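Local coordinates for protein precorrin-6Y C5,15-methyltransferase (Decarboxylating) (Geobacter metallireducens, PDB 3E05) that probably methylates a precorrin ring from S-adenosyl-L-methionine in cobalamin biosynthesis, this chain being the C-terminal, decarboxylating methyltransferase domain of the longer CbiET protein, at residues 15-20 / 77-82; 23-28 / 182-187; 30-35 / 139-144; 49-54 / 81-86; 127-132 / 156-161. All coordinates share one frame; numbering follows the deposited sequence. Where two conformers were deposited one is given.

Contact 1: residues 15-20 / 77-82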
# COMPACT_ATOMS: atom_id res chain seq x y z
N GLU D 15 1.93 18.59 -16.89
CA GLU D 15 2.75 19.47 -17.72
C GLU D 15 3.30 18.74 -18.93
O GLU D 15 3.92 19.35 -19.80
CB GLU D 15 3.92 20.06 -16.92
CG GLU D 15 3.52 21.02 -15.82
CD GLU D 15 3.17 22.41 -16.33
OE1 GLU D 15 3.49 22.74 -17.50
OE2 GLU D 15 2.58 23.19 -15.55
N PHE D 16 3.10 17.42 -18.98
CA PHE D 16 3.57 16.62 -20.10
C PHE D 16 2.42 16.35 -21.07
O PHE D 16 1.29 16.09 -20.64
CB PHE D 16 4.13 15.27 -19.64
CG PHE D 16 5.38 15.37 -18.81
CD1 PHE D 16 6.63 15.34 -19.41
CD2 PHE D 16 5.31 15.47 -17.42
CE1 PHE D 16 7.81 15.43 -18.65
CE2 PHE D 16 6.47 15.54 -16.66
CZ PHE D 16 7.72 15.54 -17.27
N ALA D 17 2.73 16.40 -22.36
CA ALA D 17 1.83 15.91 -23.39
C ALA D 17 1.88 14.39 -23.31
O ALA D 17 2.95 13.78 -23.45
CB ALA D 17 2.27 16.39 -24.76
N THR D 18 0.72 13.79 -23.04
CA THR D 18 0.64 12.35 -22.77
C THR D 18 -0.76 11.79 -23.04
O THR D 18 -1.69 12.54 -23.36
CB THR D 18 1.09 12.01 -21.31
OG1 THR D 18 1.27 10.60 -21.16
CG2 THR D 18 0.11 12.54 -20.26
N ALA D 19 -0.89 10.47 -22.94
CA ALA D 19 -2.19 9.80 -22.99
C ALA D 19 -2.54 9.28 -21.60
O ALA D 19 -1.69 9.29 -20.71
CB ALA D 19 -2.17 8.65 -24.00
N LYS D 20 -3.78 8.85 -21.43
CA LYS D 20 -4.22 8.20 -20.19
C LYS D 20 -3.47 6.87 -20.00
O LYS D 20 -3.32 6.10 -20.96
CB LYS D 20 -5.74 7.99 -20.21
CG LYS D 20 -6.30 7.25 -19.00
CD LYS D 20 -7.82 7.38 -18.91
CE LYS D 20 -8.23 8.61 -18.10
NZ LYS D 20 -7.87 8.50 -16.66
N LEU D 77 5.32 9.65 -30.43
CA LEU D 77 6.45 10.40 -31.00
C LEU D 77 6.21 11.91 -31.00
O LEU D 77 7.13 12.69 -30.72
CB LEU D 77 6.76 9.92 -32.42
CG LEU D 77 7.36 8.54 -32.62
CD1 LEU D 77 7.27 8.21 -34.09
CD2 LEU D 77 8.79 8.46 -32.12
N GLY D 78 4.97 12.30 -31.31
CA GLY D 78 4.56 13.70 -31.28
C GLY D 78 4.57 14.29 -29.88
O GLY D 78 4.98 15.45 -29.69
N PHE D 79 4.11 13.49 -28.90
CA PHE D 79 4.18 13.85 -27.48
C PHE D 79 5.63 14.14 -27.10
O PHE D 79 5.93 15.18 -26.51
CB PHE D 79 3.67 12.72 -26.57
CG PHE D 79 2.21 12.41 -26.70
CD1 PHE D 79 1.28 13.41 -26.99
CD2 PHE D 79 1.75 11.12 -26.47
CE1 PHE D 79 -0.09 13.10 -27.09
CE2 PHE D 79 0.40 10.80 -26.56
CZ PHE D 79 -0.52 11.79 -26.87
N ILE D 80 6.53 13.21 -27.46
CA ILE D 80 7.95 13.32 -27.13
C ILE D 80 8.57 14.60 -27.71
O ILE D 80 9.04 15.45 -26.96
CB ILE D 80 8.76 12.05 -27.51
CG1 ILE D 80 8.23 10.84 -26.73
CG2 ILE D 80 10.24 12.26 -27.20
CD1 ILE D 80 8.81 9.51 -27.15
N ARG D 81 8.50 14.73 -29.04
CA ARG D 81 8.90 15.95 -29.76
C ARG D 81 8.44 17.22 -29.04
O ARG D 81 9.27 18.11 -28.78
CB ARG D 81 8.33 15.91 -31.18
CG ARG D 81 9.14 16.68 -32.22
CD ARG D 81 8.62 16.42 -33.63
NE ARG D 81 8.70 15.01 -34.02
CZ ARG D 81 7.65 14.21 -34.19
NH1 ARG D 81 6.41 14.67 -34.01
NH2 ARG D 81 7.83 12.94 -34.55
N ASP D 82 7.16 17.30 -28.70
CA ASP D 82 6.60 18.45 -27.99
C ASP D 82 7.21 18.62 -26.60
O ASP D 82 7.57 19.74 -26.21
CB ASP D 82 5.07 18.34 -27.85
CG ASP D 82 4.33 18.59 -29.16
OD1 ASP D 82 4.98 18.75 -30.22
OD2 ASP D 82 3.08 18.63 -29.11

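Contact 2: residues 23-28 / 182-187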
# COMPACT_ATOMS: atom_id res chain seq x y z
N ILE D 23 1.96 7.89 -18.98
CA ILE D 23 3.05 8.55 -18.26
C ILE D 23 3.57 7.72 -17.06
O ILE D 23 2.80 7.00 -16.40
CB ILE D 23 2.67 10.01 -17.84
CG1 ILE D 23 3.91 10.89 -17.73
CG2 ILE D 23 1.84 10.04 -16.53
CD1 ILE D 23 3.60 12.30 -17.30
N THR D 24 4.88 7.80 -16.83
CA THR D 24 5.48 7.35 -15.58
C THR D 24 5.18 8.50 -14.62
O THR D 24 5.74 9.59 -14.77
CB THR D 24 7.01 7.14 -15.73
OG1 THR D 24 7.24 6.18 -16.76
CG2 THR D 24 7.63 6.63 -14.45
N LYS D 25 4.28 8.26 -13.68
CA LYS D 25 3.79 9.32 -12.79
C LYS D 25 4.92 9.81 -11.90
O LYS D 25 5.86 9.07 -11.65
CB LYS D 25 2.62 8.81 -11.96
CG LYS D 25 1.44 8.30 -12.82
CD LYS D 25 0.15 8.23 -12.03
CE LYS D 25 -0.85 7.35 -12.73
NZ LYS D 25 -1.35 8.03 -13.95
N GLN D 26 4.79 11.04 -11.41
CA GLN D 26 5.89 11.79 -10.81
C GLN D 26 6.67 11.12 -9.67
O GLN D 26 7.90 11.10 -9.70
CB GLN D 26 5.34 13.15 -10.36
CG GLN D 26 6.34 14.07 -9.72
CD GLN D 26 5.67 14.94 -8.69
OE1 GLN D 26 5.86 14.76 -7.50
NE2 GLN D 26 4.85 15.88 -9.15
N GLU D 27 5.95 10.57 -8.68
CA GLU D 27 6.55 9.89 -7.53
C GLU D 27 7.38 8.68 -7.94
O GLU D 27 8.56 8.56 -7.55
CB GLU D 27 5.46 9.52 -6.53
CG GLU D 27 4.66 10.73 -5.99
CD GLU D 27 3.52 11.19 -6.90
OE1 GLU D 27 3.22 10.56 -7.96
OE2 GLU D 27 2.91 12.21 -6.55
N VAL D 28 6.77 7.81 -8.74
CA VAL D 28 7.39 6.60 -9.28
C VAL D 28 8.58 6.96 -10.20
O VAL D 28 9.59 6.31 -10.19
CB VAL D 28 6.33 5.71 -9.98
CG1 VAL D 28 6.97 4.74 -10.96
CG2 VAL D 28 5.51 4.95 -8.94
N GLU D 182 -6.58 9.25 -3.10
CA GLU D 182 -6.80 8.48 -4.30
C GLU D 182 -5.51 7.71 -4.60
O GLU D 182 -4.45 8.29 -4.62
CB GLU D 182 -7.16 9.39 -5.47
CG GLU D 182 -8.29 10.35 -5.15
CD GLU D 182 -8.88 10.98 -6.39
OE1 GLU D 182 -9.66 10.31 -7.10
OE2 GLU D 182 -8.54 12.15 -6.67
N SER D 183 -5.65 6.41 -4.83
CA SER D 183 -4.52 5.53 -5.08
C SER D 183 -4.17 5.51 -6.55
O SER D 183 -5.04 5.48 -7.42
CB SER D 183 -4.84 4.09 -4.66
OG SER D 183 -5.05 4.01 -3.26
N HIS D 184 -2.87 5.55 -6.81
CA HIS D 184 -2.35 5.17 -8.12
C HIS D 184 -2.30 3.66 -8.14
O HIS D 184 -2.28 3.02 -7.09
CB HIS D 184 -0.91 5.67 -8.29
CG HIS D 184 -0.79 7.15 -8.43
ND1 HIS D 184 0.36 7.83 -8.08
CD2 HIS D 184 -1.65 8.08 -8.90
CE1 HIS D 184 0.20 9.12 -8.33
NE2 HIS D 184 -1.01 9.30 -8.83
N ASN D 185 -2.24 3.07 -9.33
CA ASN D 185 -2.03 1.65 -9.42
C ASN D 185 -0.60 1.30 -9.02
O ASN D 185 0.29 2.16 -9.13
CB ASN D 185 -2.37 1.17 -10.83
CG ASN D 185 -3.86 1.25 -11.12
OD1 ASN D 185 -4.69 1.39 -10.21
ND2 ASN D 185 -4.21 1.19 -12.39
N PRO D 186 -0.37 0.07 -8.50
CA PRO D 186 0.99 -0.18 -8.02
C PRO D 186 1.96 -0.28 -9.19
O PRO D 186 1.57 -0.67 -10.30
CB PRO D 186 0.90 -1.53 -7.32
CG PRO D 186 -0.52 -1.99 -7.42
CD PRO D 186 -1.25 -1.10 -8.35
N VAL D 187 3.21 0.08 -8.94
CA VAL D 187 4.25 -0.12 -9.95
C VAL D 187 5.38 -0.94 -9.36
O VAL D 187 5.85 -0.69 -8.24
CB VAL D 187 4.79 1.23 -10.58
CG1 VAL D 187 5.80 0.95 -11.70
CG2 VAL D 187 3.66 2.10 -11.12

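Contact 3: residues 30-35 / 139-144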
# COMPACT_ATOMS: atom_id res chain seq x y z
N ALA D 30 10.56 9.60 -9.83
CA ALA D 30 11.65 9.95 -8.91
C ALA D 30 12.33 8.69 -8.37
O ALA D 30 13.55 8.60 -8.42
CB ALA D 30 11.13 10.80 -7.77
N VAL D 31 11.55 7.72 -7.90
CA VAL D 31 12.12 6.45 -7.41
C VAL D 31 12.89 5.72 -8.53
O VAL D 31 13.98 5.19 -8.30
CB VAL D 31 11.02 5.49 -6.84
CG1 VAL D 31 11.66 4.24 -6.24
CG2 VAL D 31 10.17 6.21 -5.79
N THR D 32 12.34 5.73 -9.73
CA THR D 32 12.97 5.10 -10.92
C THR D 32 14.36 5.73 -11.20
O THR D 32 15.36 5.01 -11.36
CB THR D 32 12.05 5.21 -12.15
OG1 THR D 32 10.85 4.48 -11.92
CG2 THR D 32 12.70 4.69 -13.44
N LEU D 33 14.41 7.05 -11.20
CA LEU D 33 15.66 7.81 -11.41
C LEU D 33 16.69 7.53 -10.31
O LEU D 33 17.85 7.35 -10.61
CB LEU D 33 15.35 9.30 -11.50
CG LEU D 33 14.60 9.70 -12.77
CD1 LEU D 33 13.98 11.04 -12.58
CD2 LEU D 33 15.48 9.62 -14.02
N SER D 34 16.23 7.48 -9.06
CA SER D 34 17.02 7.00 -7.92
C SER D 34 17.62 5.62 -8.17
O SER D 34 18.83 5.44 -8.02
CB SER D 34 16.14 6.96 -6.65
OG SER D 34 16.91 7.10 -5.48
N LYS D 35 16.79 4.67 -8.57
CA LYS D 35 17.22 3.30 -8.82
C LYS D 35 18.20 3.21 -10.00
O LYS D 35 19.06 2.33 -10.05
CB LYS D 35 16.00 2.38 -9.07
CG LYS D 35 15.08 2.13 -7.83
CD LYS D 35 15.82 1.55 -6.62
CE LYS D 35 14.86 1.43 -5.42
NZ LYS D 35 15.52 0.82 -4.26
N VAL D 139 16.96 -0.73 -15.29
CA VAL D 139 15.73 -0.56 -14.51
C VAL D 139 14.53 -0.76 -15.45
O VAL D 139 14.55 -0.35 -16.62
CB VAL D 139 15.71 0.79 -13.76
CG1 VAL D 139 14.36 1.03 -13.00
CG2 VAL D 139 16.89 0.85 -12.78
N LEU D 140 13.52 -1.45 -14.94
CA LEU D 140 12.26 -1.63 -15.67
C LEU D 140 11.12 -1.34 -14.74
O LEU D 140 11.16 -1.69 -13.56
CB LEU D 140 12.06 -3.05 -16.19
CG LEU D 140 13.11 -3.81 -16.97
CD1 LEU D 140 14.01 -4.53 -16.01
CD2 LEU D 140 12.41 -4.80 -17.88
N ASN D 141 10.08 -0.70 -15.26
CA ASN D 141 8.84 -0.53 -14.50
C ASN D 141 7.78 -1.49 -15.05
O ASN D 141 7.44 -1.45 -16.24
CB ASN D 141 8.33 0.91 -14.54
CG ASN D 141 9.15 1.86 -13.65
OD1 ASN D 141 8.80 3.03 -13.54
ND2 ASN D 141 10.19 1.37 -13.00
N ALA D 142 7.29 -2.37 -14.19
CA ALA D 142 6.31 -3.36 -14.62
C ALA D 142 5.00 -3.11 -13.90
O ALA D 142 5.01 -2.89 -12.69
CB ALA D 142 6.81 -4.74 -14.32
N VAL D 143 3.87 -3.20 -14.60
CA VAL D 143 2.55 -3.10 -13.95
C VAL D 143 1.71 -4.39 -14.08
O VAL D 143 0.73 -4.59 -13.37
CB VAL D 143 1.79 -1.81 -14.41
CG1 VAL D 143 1.20 -1.97 -15.80
CG2 VAL D 143 0.68 -1.44 -13.43
N THR D 144 2.12 -5.28 -14.98
CA THR D 144 1.46 -6.56 -15.11
C THR D 144 2.32 -7.63 -14.48
O THR D 144 3.53 -7.46 -14.32
CB THR D 144 1.18 -6.92 -16.59
OG1 THR D 144 2.42 -7.18 -17.24
CG2 THR D 144 0.42 -5.82 -17.31

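Contact 4: residues 49-54 / 81-86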
# COMPACT_ATOMS: atom_id res chain seq x y z
N ALA D 49 9.80 4.99 -24.64
CA ALA D 49 9.86 6.26 -23.89
C ALA D 49 8.51 6.86 -23.50
O ALA D 49 8.40 7.54 -22.48
CB ALA D 49 10.73 7.28 -24.60
N GLY D 50 7.47 6.58 -24.29
CA GLY D 50 6.12 7.04 -23.99
C GLY D 50 6.01 8.53 -24.21
O GLY D 50 5.96 8.99 -25.34
N SER D 51 6.01 9.28 -23.11
CA SER D 51 6.02 10.74 -23.16
C SER D 51 7.41 11.31 -22.87
O SER D 51 7.62 12.53 -22.86
CB SER D 51 5.00 11.30 -22.18
OG SER D 51 3.70 10.93 -22.63
N ALA D 52 8.35 10.40 -22.63
CA ALA D 52 9.75 10.70 -22.34
C ALA D 52 9.99 11.44 -21.04
O ALA D 52 11.05 12.04 -20.86
CB ALA D 52 10.46 11.40 -23.56
N SER D 53 9.06 11.33 -20.08
CA SER D 53 9.21 12.01 -18.79
C SER D 53 10.43 11.54 -18.00
O SER D 53 11.08 12.34 -17.33
CB SER D 53 7.93 11.91 -17.95
OG SER D 53 7.73 10.59 -17.47
N VAL D 54 10.74 10.24 -18.10
CA VAL D 54 11.93 9.68 -17.46
C VAL D 54 13.18 10.25 -18.12
O VAL D 54 14.06 10.76 -17.43
CB VAL D 54 11.95 8.13 -17.53
CG1 VAL D 54 13.22 7.55 -16.85
CG2 VAL D 54 10.66 7.56 -16.88
N ARG D 81 8.50 14.73 -29.04
CA ARG D 81 8.90 15.95 -29.76
C ARG D 81 8.44 17.22 -29.04
O ARG D 81 9.27 18.11 -28.78
CB ARG D 81 8.33 15.91 -31.18
CG ARG D 81 9.14 16.68 -32.22
CD ARG D 81 8.62 16.42 -33.63
NE ARG D 81 8.70 15.01 -34.02
CZ ARG D 81 7.65 14.21 -34.19
NH1 ARG D 81 6.41 14.67 -34.01
NH2 ARG D 81 7.83 12.94 -34.55
N ASP D 82 7.16 17.30 -28.70
CA ASP D 82 6.60 18.45 -27.99
C ASP D 82 7.21 18.62 -26.60
O ASP D 82 7.57 19.74 -26.21
CB ASP D 82 5.07 18.34 -27.85
CG ASP D 82 4.33 18.59 -29.16
OD1 ASP D 82 4.98 18.75 -30.22
OD2 ASP D 82 3.08 18.63 -29.11
N ASN D 83 7.35 17.52 -25.87
CA ASN D 83 7.90 17.57 -24.52
C ASN D 83 9.39 17.96 -24.46
O ASN D 83 9.79 18.78 -23.64
CB ASN D 83 7.64 16.26 -23.78
CG ASN D 83 6.15 16.03 -23.48
OD1 ASN D 83 5.39 16.98 -23.24
ND2 ASN D 83 5.74 14.76 -23.50
N LEU D 84 10.19 17.38 -25.35
CA LEU D 84 11.62 17.67 -25.43
C LEU D 84 11.89 19.15 -25.66
O LEU D 84 12.77 19.74 -25.04
CB LEU D 84 12.29 16.83 -26.52
CG LEU D 84 12.35 15.32 -26.33
CD1 LEU D 84 13.21 14.64 -27.39
CD2 LEU D 84 12.87 14.99 -24.96
N LYS D 85 11.08 19.74 -26.54
CA LYS D 85 11.11 21.16 -26.85
C LYS D 85 10.66 22.01 -25.65
O LYS D 85 11.34 22.97 -25.29
CB LYS D 85 10.26 21.42 -28.11
CG LYS D 85 10.08 22.88 -28.53
CD LYS D 85 9.76 23.01 -30.03
CE LYS D 85 8.59 22.13 -30.49
NZ LYS D 85 7.25 22.58 -30.00
N LYS D 86 9.54 21.64 -25.02
CA LYS D 86 8.99 22.38 -23.87
C LYS D 86 9.94 22.44 -22.67
O LYS D 86 10.08 23.50 -22.03
CB LYS D 86 7.65 21.76 -23.43
CG LYS D 86 7.00 22.44 -22.22
CD LYS D 86 5.64 21.85 -21.89
CE LYS D 86 4.99 22.64 -20.77
NZ LYS D 86 3.69 22.14 -20.26

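Contact 5: residues 127-132 / 156-161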
# COMPACT_ATOMS: atom_id res chain seq x y z
N ALA D 127 19.52 -8.13 -26.02
CA ALA D 127 20.22 -7.09 -26.76
C ALA D 127 20.90 -6.07 -25.84
O ALA D 127 22.06 -5.72 -26.07
CB ALA D 127 19.28 -6.41 -27.73
N VAL D 128 20.19 -5.63 -24.80
CA VAL D 128 20.74 -4.74 -23.77
C VAL D 128 21.92 -5.35 -23.00
O VAL D 128 22.92 -4.67 -22.77
CB VAL D 128 19.65 -4.28 -22.75
CG1 VAL D 128 20.28 -3.63 -21.53
CG2 VAL D 128 18.69 -3.31 -23.39
N ASP D 129 21.77 -6.61 -22.61
CA ASP D 129 22.79 -7.35 -21.85
C ASP D 129 24.12 -7.44 -22.61
O ASP D 129 25.19 -7.26 -22.02
CB ASP D 129 22.27 -8.75 -21.50
CG ASP D 129 23.34 -9.68 -20.94
OD1 ASP D 129 23.83 -9.43 -19.81
OD2 ASP D 129 23.68 -10.67 -21.62
N ARG D 130 24.04 -7.68 -23.92
CA ARG D 130 25.23 -7.74 -24.77
C ARG D 130 25.98 -6.42 -24.83
O ARG D 130 27.22 -6.40 -24.86
CB ARG D 130 24.85 -8.22 -26.18
CG ARG D 130 24.69 -9.73 -26.25
CD ARG D 130 23.62 -10.16 -27.23
NE ARG D 130 24.17 -10.52 -28.55
CZ ARG D 130 23.75 -11.55 -29.30
NH1 ARG D 130 24.31 -11.78 -30.49
NH2 ARG D 130 22.77 -12.36 -28.85
N ARG D 131 25.23 -5.33 -24.81
CA ARG D 131 25.78 -3.99 -24.97
C ARG D 131 26.16 -3.29 -23.66
O ARG D 131 26.95 -2.34 -23.69
CB ARG D 131 24.79 -3.11 -25.74
CG ARG D 131 24.37 -3.65 -27.12
CD ARG D 131 25.41 -3.40 -28.23
NE ARG D 131 25.90 -2.02 -28.24
CZ ARG D 131 25.28 -0.99 -28.80
NH1 ARG D 131 24.13 -1.15 -29.43
NH2 ARG D 131 25.84 0.21 -28.73
N LEU D 132 25.58 -3.72 -22.53
CA LEU D 132 25.66 -2.94 -21.29
C LEU D 132 27.09 -2.82 -20.76
O LEU D 132 27.78 -3.83 -20.59
CB LEU D 132 24.74 -3.52 -20.20
CG LEU D 132 24.50 -2.62 -18.98
CD1 LEU D 132 23.56 -1.47 -19.32
CD2 LEU D 132 23.97 -3.44 -17.79
N GLU D 156 17.78 -12.64 -14.33
CA GLU D 156 18.48 -13.63 -13.51
C GLU D 156 19.20 -14.70 -14.32
O GLU D 156 20.24 -15.22 -13.89
CB GLU D 156 17.55 -14.24 -12.47
CG GLU D 156 17.27 -13.27 -11.32
CD GLU D 156 16.53 -13.91 -10.18
OE1 GLU D 156 15.86 -14.94 -10.40
OE2 GLU D 156 16.62 -13.37 -9.05
N ASP D 157 18.66 -15.01 -15.50
CA ASP D 157 19.30 -15.91 -16.47
C ASP D 157 20.64 -15.37 -16.96
O ASP D 157 21.55 -16.16 -17.27
CB ASP D 157 18.40 -16.13 -17.69
CG ASP D 157 17.29 -17.12 -17.43
OD1 ASP D 157 17.28 -17.74 -16.35
OD2 ASP D 157 16.42 -17.26 -18.32
N HIS D 158 20.75 -14.05 -17.05
CA HIS D 158 21.97 -13.39 -17.52
C HIS D 158 22.92 -13.04 -16.37
O HIS D 158 23.89 -12.31 -16.57
CB HIS D 158 21.64 -12.14 -18.34
CG HIS D 158 20.95 -12.42 -19.64
ND1 HIS D 158 21.50 -13.23 -20.61
CD2 HIS D 158 19.77 -11.98 -20.14
CE1 HIS D 158 20.68 -13.29 -21.65
NE2 HIS D 158 19.62 -12.54 -21.38
N GLY D 159 22.63 -13.55 -15.18
CA GLY D 159 23.52 -13.37 -14.02
C GLY D 159 23.46 -12.03 -13.31
O GLY D 159 24.39 -11.66 -12.59
N TYR D 160 22.36 -11.30 -13.49
CA TYR D 160 22.17 -10.02 -12.79
C TYR D 160 21.65 -10.25 -11.38
O TYR D 160 20.84 -11.16 -11.13
CB TYR D 160 21.18 -9.11 -13.53
CG TYR D 160 21.72 -8.55 -14.83
CD1 TYR D 160 22.52 -7.40 -14.84
CD2 TYR D 160 21.43 -9.16 -16.05
CE1 TYR D 160 23.03 -6.89 -16.04
CE2 TYR D 160 21.93 -8.66 -17.24
CZ TYR D 160 22.72 -7.53 -17.23
OH TYR D 160 23.22 -7.04 -18.41
N MET D 161 22.12 -9.42 -10.45
CA MET D 161 21.45 -9.23 -9.18
C MET D 161 20.19 -8.44 -9.49
O MET D 161 20.26 -7.45 -10.23
CB MET D 161 22.31 -8.42 -8.24
CG MET D 161 23.03 -9.23 -7.20
SD MET D 161 22.71 -8.54 -5.57
CE MET D 161 21.06 -9.20 -5.29

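Contact 1: residues 15-20 / 77-82
Phe79 carries its CG anti to its carbonyl carbon, beside the backbone N (chi1 -66°), and this lays the ring along the backbone of residues 17-19. The ring takes the Thr18 backbone on one face. Thr18 CA stands 4.0 Å above the plane, over the ring centre. The root of the side chain is packed too: Phe79 CB lies 3.4 Å from Ala17 O. Ala17 CB points at the helix and meets Phe79 CD1 at 3.9 Å. At the far end of the ring, Ala19 CB approaches Phe79 CE2 at 4.2 Å. The contact is thus one aromatic side chain against a short extended run of backbone and two methyl groups. The Thr18 side chain starts away from the helix, and its OG1 bonds with Ser51 OG. An alanine in place of Phe79 would probably leave the Thr18 backbone and the methyls of Ala17 and Ala19 without the ring they pack on, opening a gap beside the helix. The contact lies at the surface. It joins the loop before helix 26-35 to helix 74-86, whose Leu77 and Ile80 pack on strand 92-96.

Contact 2: residues 23-28 / 182-187
Lys25 and His184 make the CH-pi contact of this pair. Lys25 CD sits over the middle of one face of the His184 ring, 3.6 Å from the ring centroid and 12° off the ring normal. The lysine chain runs nearly extended as far as CE and bends only at its last torsion (chi4 -71°). Its methylene group, not its ammonium group, therefore covers the ring. Lys25 NZ stays 5.3 Å from His184 NE2.

The polar approach comes at the ring edge. Glu27 OE1 lies in the ring plane, 3.4 Å from His184 CE1, with the carboxylate turned 51° from the ring. The other oxygen, Glu27 OE2, forms salt bridges with Lys171 and with Lys35 of the third subunit. A leucine in place of His184 would probably lose the flat face under the Lys25 methylenes and leave Glu27 OE1 without its neighbour at the ring edge.

The apolar part is Val28 against Val187. Both branches of each valine take part: Val28 CG2 meets Val187 CG2 at 4.0 Å, and CG1 meets CG1 at the same distance.

Residues 183 and 185 face the second subunit, where Ser183 OG bonds with His184 O and Asn185 OD1 with Ser183 N of that chain. The contact sets the start of helix 26-35, with Lys25 at its N-cap position, against strand 180-193. This is helix-on-sheet packing in a class I (Rossmann-like) methyltransferase fold, with 180-193 as the antiparallel strand between 137-142 and 161-173.

Contact 3: residues 30-35 / 139-144
Thr32 and Asn141 reach for each other from opposite directions, one from the helix and one from the strand. Thr32 OG1 lies 3.0 Å from Asn141 OD1. The stronger partner of the hydroxyl is Val28 O, one turn back in its own helix. Asn141 ND2 also makes a weak, nearly straight bond to Leu140 O (3.3 Å, 174°).

The Thr32 methyl group is turned a different way. CG2 is anti to the backbone N, beside the carbonyl carbon, and it meets Val139 CG1 at 4.0 Å, the two side chains crossing at a slant. The two branches of Thr32 thus part: OG1 faces the Asn141 amide, CG2 faces Val139.

The helix runs at 152° to the strand, close to antiparallel, with 9.1 Å between the axes of the short segments. This is a helix laid on one face of the central sheet of a methyltransferase-like alpha/beta domain. Strand 137-142 lies between strands 111-114 and 180-193, and Phe113 of the former packs on Thr32, Val139 and Asn141.

At the C-terminal end of the helix, Val139 CG2 presses on the backbone, 3.8 Å from Lys35 O. Lys35 CB lies 4.1 Å from the same methyl. Beyond CB the lysine chain bends at chi2 (-57°) and leads away from the strand. Its NZ forms salt bridges with Glu163 and with Glu27 of the third subunit.

Contact 4: residues 49-54 / 81-86
Asn83 reaches across to the backbone of Ser51, and its side chain can be followed outward atom by atom. Asn83 CB points at the turn and lies 3.8 Å from Ser51 O. CG is anti to the carbonyl carbon, beside the backbone N (chi1 -68°), which carries the amide toward the turn. Asn83 CG is likewise 3.8 Å from Ser51 O. At the tip the two branches part. Asn83 ND2 donates to Ser51 O at 3.0 Å, with an N-H...O angle of 145°. The donor lies in the carbonyl plane, on a lone pair, while the oxygen is tilted 24° out of the amide plane of Asn83. ND2 also touches Ser51 CB at 3.8 Å. The other branch, OD1, accepts from Ala17 N. One buried amide thus holds two backbone groups, and the two bonds together should fix its rotation. Ser51 OG, besides its partner Thr18, bonds with Ala17 O.

Ser51 is the third residue of a type II' beta turn, with Gly50 at positive phi. The turn follows strand 43-47, consistent with the glycine-rich loop that in relatives lies at the S-adenosylmethionine site, and leads into helix 53-61. Helix 74-86 packs against that helix through Asn83 and Leu84, which meet Ile56.

Contact 5: residues 127-132 / 156-161
A Schellman motif ends helix 145-157 here, and the residues about it, His158 and Tyr160, meet the last turn of helix 121-131. Gly159 is the C-prime residue, at positive phi, with Gly159 N bonded to Glu156 O and Tyr160 N to Leu155 O. Asp129 lies against both flanking side chains. Its CG is anti to the backbone N, beside the carbonyl carbon (chi1 169°), which directs the carboxylate at them. In the conformer given for His158, one of two, the carboxylate stacks on one face of the ring. The planes are 20° apart, and Asp129 CG is 3.8 Å above the ring plane of His158 and offset toward the rim. Asp129 OD2 is then 3.5 Å from His158 ND1. Tyr160 stands nearly square to the same carboxylate, the planes 77° apart. Its OH makes a weak bond with Asp129 OD1 at 2.8 Å. Leu132 CD2 comes to the edge of the Tyr160 ring, 4.0 Å from CE1.

His158 NE2 bonds with Asp126 OD2, one turn earlier on helix 121-131, and Lys194 makes a cation-pi contact with the Tyr160 ring. In this conformer two carboxylates thus lie beside one histidine, which may raise its affinity for a proton.

Contacts 3 and 4 are buried, contacts 2 and 5 partly so, and contact 1 lies at the surface. Contacts 1 and 4 share helix 74-86. They are joined by the salt bridge from Glu15 to Lys86. Contact 1 is a ring on backbone, whereas contact 4 is a hydrogen bond from a side-chain amide to a backbone carbonyl. Contacts 2 and 3 both use helix 26-35 against neighbouring strands of one sheet. They mix valine packing with polar groups, and both touch the third subunit, as does contact 5. Contact 5 stands apart, about 30 Å from contact 1 between centres, and joins two helix ends through a carboxylate.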